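Local atomic coordinates of nucleoporin NUP159 (PDB entry 1XIP), a protein that serves as a component of the yeast nuclear pore complex, its N-terminal beta-propeller domain tethering the helicase Dbp5 to the pore for mRNA export. Residues L363-N371 with L375-H382; N47-A55 with V93-L101. One frame throughout, in Å; residues are numbered along the deposited sequence.

Overall arrangement
Both contacts belong to the N-terminal beta-propeller of NUP159, whose sheets are arranged as blades round a central axis. Contact 2 comes first along the chain and is complete before contact 1 begins. It packs the four-stranded antiparallel blade of strands 43-46, 51-56, 59-64 and 83-86 against the next, of strands 90-96, 99-104, 107-112 and 119-124. Contact 1 is the hairpin of strands 365-370 and 374-381, in a sheet where strand 18-26 borders strand 374-381, so an early strand and the last strands share one blade, the way many propellers close their ring. The centres lie about 18 Å apart, and the contacts touch where CD1 of L369 packs on CB of A54 at 4.0 Å, joining neighbouring blades.

Contact 1 (L363-N371 with L375-H382); sequences LPLVYILNN and LQIVGLFH
Y367 and I377 face each other as a non-hydrogen-bonded pair in an antiparallel hairpin, and their side chains run side by side on the same face of the sheet. I377 lays its CG1-CD1 arm over one face of the tyrosine ring: CG1 sits 3.8 Å from the ring centroid, almost straight above it, in a CH-pi contact, while CD1 reaches on to 3.5 Å from CZ. The arm gets there because CG1 is anti to the carbonyl carbon (chi1 -63°) and the chain is extended beyond it. At CD2 of the same ring L375 CD2 arrives obliquely, 3.7 Å away. The other branch of L375, CD1, packs on CG of L369, the two side chains crossing at about a right angle. G379 has no side chain opposite L365, and L365 CD2 settles 3.7 Å from its CA, where a beta carbon would be tight. Backbone bonds pair V366 with V378 and I368 with Q376 in both directions; the shortest runs from Q376 N to I368 O, 2.8 Å. Beyond them the bond from L380 N to P364 O is weak. The Y367 hydroxyl is hydrogen-bonded to D343 of strand 337-343, which flanks strand 365-370, and its ring packs on L65, L68 and R69 of helix 65-73. On the opposite face of the sheet, V378 and Q376 meet F19 and F21 of strand 18-26.

Contact 2 (N47-A55 with V93-L101); sequences NSKSLFVAA and VCFHGDQVL
V53 and F95 approach from opposite directions, and the valine puts its CG2 methyl over one face of the phenyl ring, 3.4 Å from CE1. With CG anti to the carbonyl carbon (chi1 -64°), the F95 ring stands edge-on to strand 51-55, its CZ 3.6 Å from F52 C. L51 crosses the phenylalanine at about a right angle, its CB 3.7 Å from CZ. V53 also meets two valines of the other segment: its CG1 touches CG1 of V100 tip to tip at 3.5 Å, and its CB lies 3.6 Å from CG1 of V93, the two side chains sliding past each other. Cut back to an alanine, F95 would probably leave V53 CG2 and L51 CB without the ring they pack on and open a gap beside the backbone at F52. Near the H96-Q99 type II' turn K49, its chain bent at the last torsion (chi4 93°), hands NZ to the carbonyl oxygen of G97, 2.7 Å away and tilted 30° from the carbonyl plane. The positive phi of G97 suits glycine. Between these two segments the packing is apolar along the strands, with one polar tie at the turn; D44 of strand 43-46 adds another link between the blades by accepting the backbone N-H of F95. The carboxylate of D98, 5.0 Å from K49 NZ at OD1, is not in contact but would probably favour the lysine's positive charge there.

Contact 1 (L363-N371 with L375-H382)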
ATOM      1  N   LEU A 363      -4.550  20.676  -6.816  1.00 33.95           N
ATOM      2  CA  LEU A 363      -3.802  19.613  -6.143  1.00 33.79           C
ATOM      3  C   LEU A 363      -4.518  18.244  -6.111  1.00 32.74           C
ATOM      4  O   LEU A 363      -5.747  18.186  -6.033  1.00 33.31           O
ATOM      5  CB  LEU A 363      -3.458  20.067  -4.704  1.00 34.43           C
ATOM      6  CG  LEU A 363      -4.431  20.970  -3.897  1.00 35.67           C
ATOM      7  CD1 LEU A 363      -5.769  20.262  -3.628  1.00 36.67           C
ATOM      8  CD2 LEU A 363      -3.801  21.443  -2.572  1.00 36.03           C
ATOM      9  N   PRO A 364      -3.738  17.156  -6.174  1.00 31.35           N
ATOM     10  CA  PRO A 364      -4.291  15.811  -6.053  1.00 29.98           C
ATOM     11  C   PRO A 364      -4.653  15.541  -4.586  1.00 28.82           C
ATOM     12  O   PRO A 364      -4.027  16.103  -3.675  1.00 28.92           O
ATOM     13  CB  PRO A 364      -3.136  14.902  -6.488  1.00 30.37           C
ATOM     14  CG  PRO A 364      -2.076  15.824  -7.059  1.00 30.65           C
ATOM     15  CD  PRO A 364      -2.284  17.141  -6.405  1.00 30.97           C
ATOM     16  N   LEU A 365      -5.654  14.695  -4.360  1.00 26.64           N
ATOM     17  CA  LEU A 365      -6.151  14.460  -3.025  1.00 24.35           C
ATOM     18  C   LEU A 365      -5.865  13.033  -2.660  1.00 23.22           C
ATOM     19  O   LEU A 365      -6.182  12.127  -3.415  1.00 23.64           O
ATOM     20  CB  LEU A 365      -7.647  14.762  -2.936  1.00 23.92           C
ATOM     21  CG  LEU A 365      -8.127  16.189  -3.232  1.00 23.17           C
ATOM     22  CD1 LEU A 365      -9.624  16.336  -2.951  1.00 22.13           C
ATOM     23  CD2 LEU A 365      -7.346  17.247  -2.465  1.00 21.87           C
ATOM     24  N   VAL A 366      -5.221  12.841  -1.516  1.00 21.40           N
ATOM     25  CA  VAL A 366      -4.947  11.516  -0.996  1.00 19.84           C
ATOM     26  C   VAL A 366      -5.978  11.173   0.080  1.00 19.26           C
ATOM     27  O   VAL A 366      -6.083  11.862   1.112  1.00 19.63           O
ATOM     28  CB  VAL A 366      -3.511  11.442  -0.386  1.00 20.07           C
ATOM     29  CG1 VAL A 366      -3.176  10.033   0.047  1.00 19.31           C
ATOM     30  CG2 VAL A 366      -2.467  11.973  -1.369  1.00 18.66           C
ATOM     31  N   TYR A 367      -6.757  10.131  -0.176  1.00 18.36           N
ATOM     32  CA  TYR A 367      -7.703   9.598   0.807  1.00 17.64           C
ATOM     33  C   TYR A 367      -7.018   8.472   1.545  1.00 17.93           C
ATOM     34  O   TYR A 367      -6.412   7.570   0.895  1.00 17.87           O
ATOM     35  CB  TYR A 367      -8.925   9.019   0.112  1.00 16.92           C
ATOM     36  CG  TYR A 367      -9.873  10.014  -0.504  1.00 16.95           C
ATOM     37  CD1 TYR A 367      -9.411  11.146  -1.198  1.00 15.95           C
ATOM     38  CD2 TYR A 367     -11.249   9.809  -0.433  1.00 16.19           C
ATOM     39  CE1 TYR A 367     -10.300  12.034  -1.781  1.00 13.91           C
ATOM     40  CE2 TYR A 367     -12.135  10.685  -1.025  1.00 13.91           C
ATOM     41  CZ  TYR A 367     -11.663  11.793  -1.693  1.00 13.69           C
ATOM     42  OH  TYR A 367     -12.574  12.659  -2.266  1.00 12.67           O
ATOM     43  N   ILE A 368      -7.098   8.511   2.880  1.00 17.38           N
ATOM     44  CA  ILE A 368      -6.473   7.495   3.740  1.00 17.28           C
ATOM     45  C   ILE A 368      -7.507   6.912   4.708  1.00 18.34           C
ATOM     46  O   ILE A 368      -8.201   7.672   5.405  1.00 18.24           O
ATOM     47  CB  ILE A 368      -5.270   8.103   4.532  1.00 17.20           C
ATOM     48  CG1 ILE A 368      -4.264   8.789   3.573  1.00 17.37           C
ATOM     49  CG2 ILE A 368      -4.600   7.048   5.407  1.00 14.98           C
ATOM     50  CD1 ILE A 368      -3.068   9.438   4.245  1.00 14.37           C
ATOM     51  N   LEU A 369      -7.607   5.571   4.738  1.00 19.17           N
ATOM     52  CA  LEU A 369      -8.559   4.834   5.588  1.00 19.78           C
ATOM     53  C   LEU A 369      -7.874   4.124   6.776  1.00 20.42           C
ATOM     54  O   LEU A 369      -6.918   3.358   6.590  1.00 20.71           O
ATOM     55  CB  LEU A 369      -9.319   3.793   4.756  1.00 20.10           C
ATOM     56  CG  LEU A 369     -10.844   3.730   4.918  1.00 20.57           C
ATOM     57  CD1 LEU A 369     -11.375   2.356   4.538  1.00 18.75           C
ATOM     58  CD2 LEU A 369     -11.274   4.093   6.328  1.00 20.99           C
ATOM     59  N   ASN A 370      -8.415   4.371   7.977  1.00 21.02           N
ATOM     60  CA  ASN A 370      -7.959   3.843   9.292  1.00 21.19           C
ATOM     61  C   ASN A 370      -8.202   2.384   9.541  1.00 20.70           C
ATOM     62  O   ASN A 370      -9.114   1.806   8.972  1.00 20.50           O
ATOM     63  CB  ASN A 370      -8.704   4.551  10.429  1.00 21.34           C
ATOM     64  CG  ASN A 370      -7.921   5.683  11.008  1.00 23.48           C
ATOM     65  OD1 ASN A 370      -8.347   6.318  11.973  1.00 25.88           O
ATOM     66  ND2 ASN A 370      -6.756   5.953  10.424  1.00 28.23           N
ATOM     67  N   ASN A 371      -7.564   1.857  10.573  1.00 20.16           N
ATOM     68  CA  ASN A 371      -7.973   0.630  11.249  1.00 19.34           C
ATOM     69  C   ASN A 371      -9.270   0.816  12.021  1.00 19.70           C
ATOM     70  O   ASN A 371      -9.805  -0.146  12.585  1.00 20.10           O
ATOM     71  CB  ASN A 371      -6.872   0.125  12.192  1.00 18.98           C
ATOM     72  CG  ASN A 371      -6.433   1.180  13.227  1.00 18.96           C
ATOM     73  OD1 ASN A 371      -5.911   2.241  12.873  1.00 17.06           O
ATOM     74  ND2 ASN A 371      -6.636   0.877  14.516  1.00 18.18           N
ATOM     75  N   LEU A 375     -11.833   7.984   7.713  1.00 20.03           N
ATOM     76  CA  LEU A 375     -11.224   8.379   6.459  1.00 19.91           C
ATOM     77  C   LEU A 375     -10.757   9.809   6.545  1.00 20.57           C
ATOM     78  O   LEU A 375     -11.486  10.689   6.990  1.00 20.93           O
ATOM     79  CB  LEU A 375     -12.194   8.208   5.271  1.00 19.80           C
ATOM     80  CG  LEU A 375     -11.531   8.367   3.877  1.00 19.05           C
ATOM     81  CD1 LEU A 375     -11.875   7.246   2.992  1.00 18.90           C
ATOM     82  CD2 LEU A 375     -11.866   9.662   3.206  1.00 20.08           C
ATOM     83  N   GLN A 376      -9.543  10.031   6.075  1.00 21.67           N
ATOM     84  CA  GLN A 376      -8.915  11.331   6.082  1.00 22.87           C
ATOM     85  C   GLN A 376      -8.661  11.783   4.629  1.00 23.64           C
ATOM     86  O   GLN A 376      -8.221  10.974   3.787  1.00 24.03           O
ATOM     87  CB  GLN A 376      -7.609  11.205   6.825  1.00 22.62           C
ATOM     88  CG  GLN A 376      -6.834  12.458   6.949  1.00 25.34           C
ATOM     89  CD  GLN A 376      -5.461  12.239   7.591  1.00 29.56           C
ATOM     90  OE1 GLN A 376      -5.065  11.086   7.889  1.00 30.37           O
ATOM     91  NE2 GLN A 376      -4.727  13.340   7.804  1.00 30.54           N
ATOM     92  N   ILE A 377      -8.956  13.049   4.328  1.00 23.90           N
ATOM     93  CA  ILE A 377      -8.575  13.618   3.035  1.00 24.48           C
ATOM     94  C   ILE A 377      -7.492  14.663   3.226  1.00 25.33           C
ATOM     95  O   ILE A 377      -7.638  15.589   4.030  1.00 24.71           O
ATOM     96  CB  ILE A 377      -9.771  14.246   2.273  1.00 24.20           C
ATOM     97  CG1 ILE A 377     -10.832  13.196   1.934  1.00 23.86           C
ATOM     98  CG2 ILE A 377      -9.278  14.938   0.987  1.00 23.14           C
ATOM     99  CD1 ILE A 377     -12.023  13.764   1.178  1.00 21.02           C
ATOM    100  N   VAL A 378      -6.415  14.510   2.460  1.00 26.59           N
ATOM    101  CA  VAL A 378      -5.244  15.361   2.581  1.00 27.86           C
ATOM    102  C   VAL A 378      -4.818  15.857   1.180  1.00 29.19           C
ATOM    103  O   VAL A 378      -4.498  15.065   0.290  1.00 29.62           O
ATOM    104  CB  VAL A 378      -4.094  14.590   3.311  1.00 27.54           C
ATOM    105  CG1 VAL A 378      -2.869  15.376   3.333  1.00 28.18           C
ATOM    106  CG2 VAL A 378      -4.478  14.272   4.735  1.00 26.61           C
ATOM    107  N   GLY A 379      -4.850  17.161   0.974  1.00 30.79           N
ATOM    108  CA  GLY A 379      -4.393  17.716  -0.285  1.00 33.29           C
ATOM    109  C   GLY A 379      -2.899  17.965  -0.261  1.00 35.04           C
ATOM    110  O   GLY A 379      -2.412  18.674   0.616  1.00 34.87           O
ATOM    111  N   LEU A 380      -2.163  17.380  -1.203  1.00 37.05           N
ATOM    112  CA  LEU A 380      -0.732  17.662  -1.304  1.00 39.12           C
ATOM    113  C   LEU A 380      -0.506  18.787  -2.289  1.00 40.68           C
ATOM    114  O   LEU A 380      -0.883  18.679  -3.451  1.00 40.36           O
ATOM    115  CB  LEU A 380       0.084  16.420  -1.702  1.00 39.04           C
ATOM    116  CG  LEU A 380       1.591  16.654  -1.964  1.00 39.13           C
ATOM    117  CD1 LEU A 380       2.380  17.091  -0.706  1.00 37.40           C
ATOM    118  CD2 LEU A 380       2.245  15.424  -2.622  1.00 39.17           C
ATOM    119  N   PHE A 381       0.104  19.872  -1.812  1.00 43.05           N
ATOM    120  CA  PHE A 381       0.255  21.058  -2.637  1.00 45.37           C
ATOM    121  C   PHE A 381       1.658  21.237  -3.231  1.00 46.20           C
ATOM    122  O   PHE A 381       2.644  20.668  -2.729  1.00 46.07           O
ATOM    123  CB  PHE A 381      -0.234  22.318  -1.905  1.00 45.87           C
ATOM    124  CG  PHE A 381       0.695  22.811  -0.822  1.00 49.32           C
ATOM    125  CD1 PHE A 381       1.886  23.490  -1.142  1.00 52.19           C
ATOM    126  CD2 PHE A 381       0.362  22.644   0.522  1.00 52.42           C
ATOM    127  CE1 PHE A 381       2.754  23.970  -0.132  1.00 53.59           C
ATOM    128  CE2 PHE A 381       1.215  23.124   1.542  1.00 53.70           C
ATOM    129  CZ  PHE A 381       2.416  23.785   1.209  1.00 54.28           C
ATOM    130  N   HIS A 382       1.699  22.009  -4.327  1.00 47.59           N
ATOM    131  CA  HIS A 382       2.919  22.433  -5.038  1.00 48.74           C
ATOM    132  C   HIS A 382       4.116  21.479  -4.865  1.00 48.99           C
ATOM    133  O   HIS A 382       4.293  20.529  -5.635  1.00 49.40           O
ATOM    134  CB  HIS A 382       3.289  23.879  -4.645  1.00 48.97           C
ATOM    135  CG  HIS A 382       4.277  24.533  -5.565  1.00 50.80           C
ATOM    136  ND1 HIS A 382       4.983  23.839  -6.528  1.00 52.55           N
ATOM    137  CD2 HIS A 382       4.681  25.823  -5.662  1.00 52.14           C
ATOM    138  CE1 HIS A 382       5.769  24.676  -7.184  1.00 52.43           C
ATOM    139  NE2 HIS A 382       5.609  25.885  -6.675  1.00 52.07           N
TER

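Contact 2 (N47-A55 with V93-L101)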
ATOM      1  N   ASN A  47     -11.511   7.574 -10.674  1.00 20.23           N
ATOM      2  CA  ASN A  47     -11.747   8.939 -11.094  1.00 20.84           C
ATOM      3  C   ASN A  47     -12.621   9.056 -12.347  1.00 21.35           C
ATOM      4  O   ASN A  47     -13.263  10.094 -12.558  1.00 21.47           O
ATOM      5  CB  ASN A  47     -10.411   9.649 -11.309  1.00 20.98           C
ATOM      6  CG  ASN A  47      -9.710   9.961 -10.006  1.00 21.05           C
ATOM      7  OD1 ASN A  47     -10.135  10.833  -9.257  1.00 20.99           O
ATOM      8  ND2 ASN A  47      -8.638   9.247  -9.726  1.00 22.10           N
ATOM      9  N   SER A  48     -12.640   8.002 -13.176  1.00 21.59           N
ATOM     10  CA  SER A  48     -13.422   8.010 -14.416  1.00 21.76           C
ATOM     11  C   SER A  48     -14.877   7.770 -14.122  1.00 21.91           C
ATOM     12  O   SER A  48     -15.751   8.370 -14.740  1.00 22.95           O
ATOM     13  CB  SER A  48     -12.930   6.931 -15.387  1.00 22.09           C
ATOM     14  OG  SER A  48     -13.228   5.632 -14.890  1.00 22.27           O
ATOM     15  N   LYS A  49     -15.146   6.859 -13.201  1.00 21.73           N
ATOM     16  CA  LYS A  49     -16.518   6.557 -12.819  1.00 21.34           C
ATOM     17  C   LYS A  49     -17.021   7.490 -11.718  1.00 20.73           C
ATOM     18  O   LYS A  49     -18.220   7.555 -11.459  1.00 20.99           O
ATOM     19  CB  LYS A  49     -16.615   5.109 -12.358  1.00 21.09           C
ATOM     20  CG  LYS A  49     -16.772   4.150 -13.461  1.00 22.73           C
ATOM     21  CD  LYS A  49     -16.632   2.738 -12.957  1.00 26.86           C
ATOM     22  CE  LYS A  49     -16.423   1.789 -14.107  1.00 29.22           C
ATOM     23  NZ  LYS A  49     -14.957   1.626 -14.284  1.00 33.56           N
ATOM     24  N   SER A  50     -16.097   8.196 -11.070  1.00 20.10           N
ATOM     25  CA  SER A  50     -16.386   8.978  -9.866  1.00 19.83           C
ATOM     26  C   SER A  50     -16.981   8.106  -8.739  1.00 19.43           C
ATOM     27  O   SER A  50     -18.057   8.405  -8.217  1.00 20.74           O
ATOM     28  CB  SER A  50     -17.302  10.165 -10.187  1.00 19.83           C
ATOM     29  OG  SER A  50     -16.971  11.289  -9.384  1.00 21.39           O
ATOM     30  N   LEU A  51     -16.290   7.024  -8.383  1.00 18.06           N
ATOM     31  CA  LEU A  51     -16.767   6.108  -7.350  1.00 16.40           C
ATOM     32  C   LEU A  51     -15.638   5.732  -6.400  1.00 15.82           C
ATOM     33  O   LEU A  51     -14.479   5.955  -6.715  1.00 16.14           O
ATOM     34  CB  LEU A  51     -17.356   4.827  -7.982  1.00 15.97           C
ATOM     35  CG  LEU A  51     -18.551   4.877  -8.925  1.00 14.07           C
ATOM     36  CD1 LEU A  51     -18.856   3.508  -9.387  1.00 11.81           C
ATOM     37  CD2 LEU A  51     -19.809   5.492  -8.294  1.00 14.35           C
ATOM     38  N   PHE A  52     -15.992   5.169  -5.238  1.00 15.13           N
ATOM     39  CA  PHE A  52     -15.032   4.530  -4.321  1.00 14.14           C
ATOM     40  C   PHE A  52     -15.589   3.216  -3.795  1.00 13.90           C
ATOM     41  O   PHE A  52     -16.815   3.062  -3.653  1.00 13.38           O
ATOM     42  CB  PHE A  52     -14.693   5.435  -3.135  1.00 14.21           C
ATOM     43  CG  PHE A  52     -15.836   5.613  -2.155  1.00 13.84           C
ATOM     44  CD1 PHE A  52     -15.912   4.827  -0.986  1.00 13.54           C
ATOM     45  CD2 PHE A  52     -16.837   6.540  -2.405  1.00 11.10           C
ATOM     46  CE1 PHE A  52     -16.977   4.964  -0.100  1.00 11.42           C
ATOM     47  CE2 PHE A  52     -17.890   6.688  -1.524  1.00 13.32           C
ATOM     48  CZ  PHE A  52     -17.961   5.893  -0.361  1.00 13.55           C
ATOM     49  N   VAL A  53     -14.687   2.268  -3.554  1.00 13.26           N
ATOM     50  CA  VAL A  53     -14.942   1.132  -2.687  1.00 13.26           C
ATOM     51  C   VAL A  53     -14.081   1.260  -1.459  1.00 13.06           C
ATOM     52  O   VAL A  53     -12.922   1.719  -1.525  1.00 13.36           O
ATOM     53  CB  VAL A  53     -14.473  -0.225  -3.270  1.00 13.52           C
ATOM     54  CG1 VAL A  53     -15.589  -1.181  -3.350  1.00 13.04           C
ATOM     55  CG2 VAL A  53     -13.739  -0.062  -4.551  1.00 13.63           C
ATOM     56  N   ALA A  54     -14.603   0.749  -0.359  1.00 12.71           N
ATOM     57  CA  ALA A  54     -13.911   0.749   0.914  1.00 12.25           C
ATOM     58  C   ALA A  54     -14.463  -0.399   1.710  1.00 12.07           C
ATOM     59  O   ALA A  54     -15.615  -0.779   1.531  1.00 11.38           O
ATOM     60  CB  ALA A  54     -14.143   2.056   1.635  1.00 12.34           C
ATOM     61  N   ALA A  55     -13.619  -0.976   2.560  1.00 12.49           N
ATOM     62  CA  ALA A  55     -14.035  -1.992   3.490  1.00 13.09           C
ATOM     63  C   ALA A  55     -13.340  -1.808   4.851  1.00 14.18           C
ATOM     64  O   ALA A  55     -12.119  -1.694   4.924  1.00 14.35           O
ATOM     65  CB  ALA A  55     -13.731  -3.360   2.917  1.00 13.37           C
ATOM     66  N   VAL A  93      -9.474  -4.521  -2.371  1.00 21.54           N
ATOM     67  CA  VAL A  93     -10.643  -3.891  -2.947  1.00 22.42           C
ATOM     68  C   VAL A  93     -10.115  -3.046  -4.110  1.00 23.17           C
ATOM     69  O   VAL A  93      -9.047  -2.437  -3.984  1.00 23.35           O
ATOM     70  CB  VAL A  93     -11.342  -3.058  -1.850  1.00 22.51           C
ATOM     71  CG1 VAL A  93     -11.312  -1.550  -2.130  1.00 23.24           C
ATOM     72  CG2 VAL A  93     -12.722  -3.591  -1.559  1.00 22.47           C
ATOM     73  N   CYS A  94     -10.809  -3.051  -5.251  1.00 23.86           N
ATOM     74  CA  CYS A  94     -10.318  -2.328  -6.426  1.00 24.92           C
ATOM     75  C   CYS A  94     -11.232  -2.356  -7.650  1.00 24.72           C
ATOM     76  O   CYS A  94     -11.907  -3.352  -7.896  1.00 25.07           O
ATOM     77  CB  CYS A  94      -8.921  -2.830  -6.809  1.00 24.98           C
ATOM     78  SG  CYS A  94      -8.863  -4.021  -8.152  1.00 29.40           S
ATOM     79  N   PHE A  95     -11.215  -1.271  -8.434  1.00 24.23           N
ATOM     80  CA  PHE A  95     -11.997  -1.198  -9.667  1.00 23.98           C
ATOM     81  C   PHE A  95     -11.242  -1.818 -10.815  1.00 24.61           C
ATOM     82  O   PHE A  95     -10.039  -1.643 -10.929  1.00 25.02           O
ATOM     83  CB  PHE A  95     -12.357   0.244 -10.017  1.00 23.30           C
ATOM     84  CG  PHE A  95     -13.252   0.908  -9.016  1.00 22.89           C
ATOM     85  CD1 PHE A  95     -12.716   1.676  -7.981  1.00 23.43           C
ATOM     86  CD2 PHE A  95     -14.617   0.773  -9.098  1.00 22.34           C
ATOM     87  CE1 PHE A  95     -13.536   2.294  -7.049  1.00 23.43           C
ATOM     88  CE2 PHE A  95     -15.448   1.387  -8.179  1.00 23.97           C
ATOM     89  CZ  PHE A  95     -14.905   2.156  -7.147  1.00 24.59           C
ATOM     90  N   HIS A  96     -11.963  -2.531 -11.677  1.00 25.31           N
ATOM     91  CA  HIS A  96     -11.386  -3.176 -12.851  1.00 25.81           C
ATOM     92  C   HIS A  96     -12.429  -3.236 -13.957  1.00 25.63           C
ATOM     93  O   HIS A  96     -13.397  -3.981 -13.858  1.00 26.04           O
ATOM     94  CB  HIS A  96     -10.914  -4.596 -12.510  1.00 25.92           C
ATOM     95  CG  HIS A  96     -10.412  -5.370 -13.697  1.00 28.75           C
ATOM     96  ND1 HIS A  96     -11.131  -6.397 -14.280  1.00 30.60           N
ATOM     97  CD2 HIS A  96      -9.263  -5.263 -14.415  1.00 30.13           C
ATOM     98  CE1 HIS A  96     -10.441  -6.895 -15.296  1.00 31.62           C
ATOM     99  NE2 HIS A  96      -9.304  -6.225 -15.399  1.00 31.02           N
ATOM    100  N   GLY A  97     -12.233  -2.469 -15.018  1.00 25.39           N
ATOM    101  CA  GLY A  97     -13.239  -2.403 -16.057  1.00 25.33           C
ATOM    102  C   GLY A  97     -14.540  -1.947 -15.433  1.00 25.54           C
ATOM    103  O   GLY A  97     -14.560  -0.979 -14.677  1.00 25.46           O
ATOM    104  N   ASP A  98     -15.623  -2.659 -15.704  1.00 25.79           N
ATOM    105  CA  ASP A  98     -16.908  -2.298 -15.112  1.00 26.01           C
ATOM    106  C   ASP A  98     -17.263  -3.129 -13.868  1.00 24.65           C
ATOM    107  O   ASP A  98     -18.424  -3.355 -13.576  1.00 24.18           O
ATOM    108  CB  ASP A  98     -18.007  -2.371 -16.167  1.00 27.29           C
ATOM    109  CG  ASP A  98     -18.056  -1.115 -17.049  1.00 31.62           C
ATOM    110  OD1 ASP A  98     -17.178  -0.960 -17.944  1.00 35.32           O
ATOM    111  OD2 ASP A  98     -18.936  -0.225 -16.907  1.00 35.92           O
ATOM    112  N   GLN A  99     -16.239  -3.556 -13.139  1.00 23.78           N
ATOM    113  CA  GLN A  99     -16.397  -4.440 -12.001  1.00 23.06           C
ATOM    114  C   GLN A  99     -15.635  -3.918 -10.796  1.00 21.88           C
ATOM    115  O   GLN A  99     -14.759  -3.067 -10.920  1.00 21.68           O
ATOM    116  CB  GLN A  99     -15.840  -5.819 -12.344  1.00 23.74           C
ATOM    117  CG  GLN A  99     -16.760  -6.707 -13.140  1.00 26.64           C
ATOM    118  CD  GLN A  99     -16.105  -8.043 -13.484  1.00 31.24           C
ATOM    119  OE1 GLN A  99     -14.880  -8.222 -13.319  1.00 31.56           O
ATOM    120  NE2 GLN A  99     -16.914  -8.985 -13.961  1.00 32.90           N
ATOM    121  N   VAL A 100     -15.965  -4.448  -9.627  1.00 20.57           N
ATOM    122  CA  VAL A 100     -15.164  -4.229  -8.441  1.00 19.72           C
ATOM    123  C   VAL A 100     -14.672  -5.589  -7.928  1.00 19.15           C
ATOM    124  O   VAL A 100     -15.457  -6.518  -7.737  1.00 19.45           O
ATOM    125  CB  VAL A 100     -15.960  -3.497  -7.349  1.00 19.37           C
ATOM    126  CG1 VAL A 100     -15.126  -3.309  -6.117  1.00 19.87           C
ATOM    127  CG2 VAL A 100     -16.406  -2.158  -7.835  1.00 20.03           C
ATOM    128  N   LEU A 101     -13.379  -5.726  -7.724  1.00 17.94           N
ATOM    129  CA  LEU A 101     -12.901  -6.956  -7.155  1.00 18.08           C
ATOM    130  C   LEU A 101     -12.774  -6.795  -5.663  1.00 18.07           C
ATOM    131  O   LEU A 101     -12.354  -5.759  -5.188  1.00 18.15           O
ATOM    132  CB  LEU A 101     -11.587  -7.405  -7.794  1.00 18.26           C
ATOM    133  CG  LEU A 101     -11.629  -7.553  -9.324  1.00 18.71           C
ATOM    134  CD1 LEU A 101     -10.297  -7.978  -9.853  1.00 19.42           C
ATOM    135  CD2 LEU A 101     -12.712  -8.529  -9.751  1.00 18.08           C
TER